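Local coordinates for protein AncCDT-1 (PDB 5T0W) that binds arginine between its two lobes as an ancestral, reconstructed solute-binding protein, probably resembling the periplasmic receptors that deliver amino acids to transporters, at residues A109-L114 with V200-T205. Residues are numbered along the deposited sequence; the frame is centred on the assembly and turned at random.
Sequences AGQTIL and VDEPFT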
loop_
_atom_site.group_PDB
_atom_site.type_symbol
_atom_site.label_atom_id
_atom_site.label_comp_id
_atom_site.label_asym_id
_atom_site.label_seq_id
_atom_site.Cartn_x
_atom_site.Cartn_y
_atom_site.Cartn_z
ATOM N N ALA A 109 8.652 2.121 2.748
ATOM C CA ALA A 109 8.253 0.872 3.429
ATOM C C ALA A 109 9.194 -0.261 3.067
ATOM O O ALA A 109 9.552 -0.441 1.910
ATOM C CB ALA A 109 6.849 0.474 3.031
ATOM N N GLY A 110 9.574 -1.031 4.082
ATOM C CA GLY A 110 10.317 -2.258 3.903
ATOM C C GLY A 110 9.373 -3.422 4.077
ATOM O O GLY A 110 8.195 -3.237 4.380
ATOM N N GLN A 111 9.897 -4.624 3.829
ATOM C CA GLN A 111 9.120 -5.852 3.918
ATOM C C GLN A 111 9.355 -6.358 5.306
ATOM O O GLN A 111 10.485 -6.450 5.734
ATOM C CB GLN A 111 9.583 -6.880 2.867
ATOM C CG GLN A 111 9.254 -6.501 1.443
ATOM C CD GLN A 111 7.797 -6.164 1.332
ATOM O OE1 GLN A 111 6.944 -7.003 1.624
ATOM N NE2 GLN A 111 7.481 -4.941 0.919
ATOM N N THR A 112 8.277 -6.754 5.978
ATOM C CA THR A 112 8.347 -7.366 7.308
ATOM C C THR A 112 7.616 -8.714 7.358
ATOM O O THR A 112 6.638 -8.927 6.662
ATOM C CB THR A 112 7.738 -6.416 8.308
ATOM O OG1 THR A 112 8.447 -5.181 8.217
ATOM C CG2 THR A 112 7.824 -6.954 9.706
ATOM N N ILE A 113 8.152 -9.630 8.157
ATOM C CA ILE A 113 7.571 -10.952 8.375
ATOM C C ILE A 113 6.822 -10.942 9.689
ATOM O O ILE A 113 7.325 -10.484 10.695
ATOM C CB ILE A 113 8.653 -12.045 8.478
ATOM C CG1 ILE A 113 9.525 -12.083 7.230
ATOM C CG2 ILE A 113 8.017 -13.407 8.718
ATOM C CD1 ILE A 113 10.851 -12.763 7.445
ATOM N N LEU A 114 5.634 -11.510 9.673
ATOM C CA LEU A 114 4.796 -11.617 10.844
ATOM C C LEU A 114 4.599 -13.089 11.144
ATOM O O LEU A 114 4.334 -13.854 10.232
ATOM C CB LEU A 114 3.455 -10.989 10.521
ATOM C CG LEU A 114 2.828 -10.049 11.537
ATOM C CD1 LEU A 114 3.718 -8.830 11.703
ATOM C CD2 LEU A 114 1.457 -9.613 11.040
ATOM N N VAL A 200 9.142 -9.920 12.994
ATOM C CA VAL A 200 10.559 -10.238 12.746
ATOM C C VAL A 200 10.985 -9.389 11.605
ATOM O O VAL A 200 10.339 -9.429 10.567
ATOM C CB VAL A 200 10.743 -11.657 12.141
ATOM C CG1 VAL A 200 12.148 -11.875 11.587
ATOM C CG2 VAL A 200 10.370 -12.727 13.147
ATOM N N ASP A 201 12.113 -8.697 11.738
ATOM C CA ASP A 201 12.453 -7.673 10.736
ATOM C C ASP A 201 13.395 -8.110 9.600
ATOM O O ASP A 201 14.340 -8.893 9.796
ATOM C CB ASP A 201 12.970 -6.414 11.407
ATOM C CG ASP A 201 12.480 -5.167 10.703
ATOM O OD1 ASP A 201 11.352 -4.714 10.970
ATOM O OD2 ASP A 201 13.217 -4.646 9.849
ATOM N N GLU A 202 13.120 -7.575 8.414
ATOM C CA GLU A 202 13.878 -7.897 7.226
ATOM C C GLU A 202 14.842 -6.768 6.875
ATOM O O GLU A 202 14.407 -5.703 6.431
ATOM C CB GLU A 202 12.935 -8.140 6.053
ATOM C CG GLU A 202 13.642 -8.760 4.874
ATOM C CD GLU A 202 12.680 -9.247 3.826
ATOM O OE1 GLU A 202 12.817 -8.836 2.635
ATOM O OE2 GLU A 202 11.780 -10.034 4.211
ATOM N N PRO A 203 16.155 -6.986 7.107
ATOM C CA PRO A 203 17.150 -6.124 6.481
ATOM C C PRO A 203 17.526 -6.740 5.117
ATOM O O PRO A 203 18.095 -7.839 5.042
ATOM C CB PRO A 203 18.295 -6.056 7.528
ATOM C CG PRO A 203 17.932 -7.020 8.637
ATOM C CD PRO A 203 16.777 -7.860 8.127
ATOM N N PHE A 204 17.094 -6.051 4.054
ATOM C CA PHE A 204 17.426 -6.400 2.668
ATOM C C PHE A 204 17.048 -5.272 1.694
ATOM O O PHE A 204 17.837 -5.000 0.768
ATOM C CB PHE A 204 16.808 -7.769 2.251
ATOM C CG PHE A 204 17.493 -8.953 2.886
ATOM C CD1 PHE A 204 18.752 -9.337 2.467
ATOM C CD2 PHE A 204 16.898 -9.648 3.947
ATOM C CE1 PHE A 204 19.408 -10.405 3.073
ATOM C CE2 PHE A 204 17.545 -10.712 4.560
ATOM C CZ PHE A 204 18.803 -11.095 4.120
ATOM N N THR A 205 15.894 -4.612 1.915
ATOM C CA THR A 205 15.421 -3.508 1.029
ATOM C C THR A 205 14.194 -2.587 1.375
ATOM O O THR A 205 13.074 -3.082 1.457
ATOM C CB THR A 205 15.187 -4.082 -0.366
ATOM O OG1 THR A 205 16.460 -4.363 -0.967
ATOM C CG2 THR A 205 14.414 -3.096 -1.212
#
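Ile-113 and Val-200 are joined by both of their backbone groups, forming an antiparallel hydrogen-bonded pair in the mixed sheet of one lobe of the two-lobed periplasmic binding protein fold, here of solute-binding family 3. Val-200 N gives its hydrogen to Ile-113 O at 3.0 Å, nearly straight at 170°. The return bond, Ile-113 N to Val-200 O, is longer at 3.3 Å and more bent. All four polar atoms of this pair are therefore satisfied. The two side chains lie on the same face of the sheet, CB against CB at 4.2 Å, and Ile-113 goes on to pack on Phe-126 and Leu-129.

On the other face, the hydroxyl OG1 of Thr-112 and OD1 of Asp-201 stay 4.0 Å apart, too far for a hydrogen bond. Separately, the backbone of Thr-112 bonds to Thr-180, so strand 107-115 is held from strand 177-181 as well. Gly-110 O accepts from the hydroxyl OG of Ser-182.

Past Asp-201, segment 200-205 bows outward at Pro-203 and returns beside Gly-110 at Thr-205, with the side chain of Glu-202 lying between it and Gln-111. Glu-202 CB sits against Gln-111 O, without a hydrogen bond. Its CG is anti to the backbone N (chi1 -168°) and the chain beyond is extended, which lays the carboxylate beside Gln-111, OE1 lying 3.8 Å from that residue's CB. An alanine at Glu-202 would probably leave the CB of Gln-111 without the cover of the carboxylate and open a gap there. The amide of Gln-111 leads away from Glu-202, bent at chi2. Its side chain is about 6 Å from the bound arginine; NE2 bonds OD1 of Asp-181, a residue of the ligand pocket, and OE1 bonds the hydroxyl OG of Ser-144.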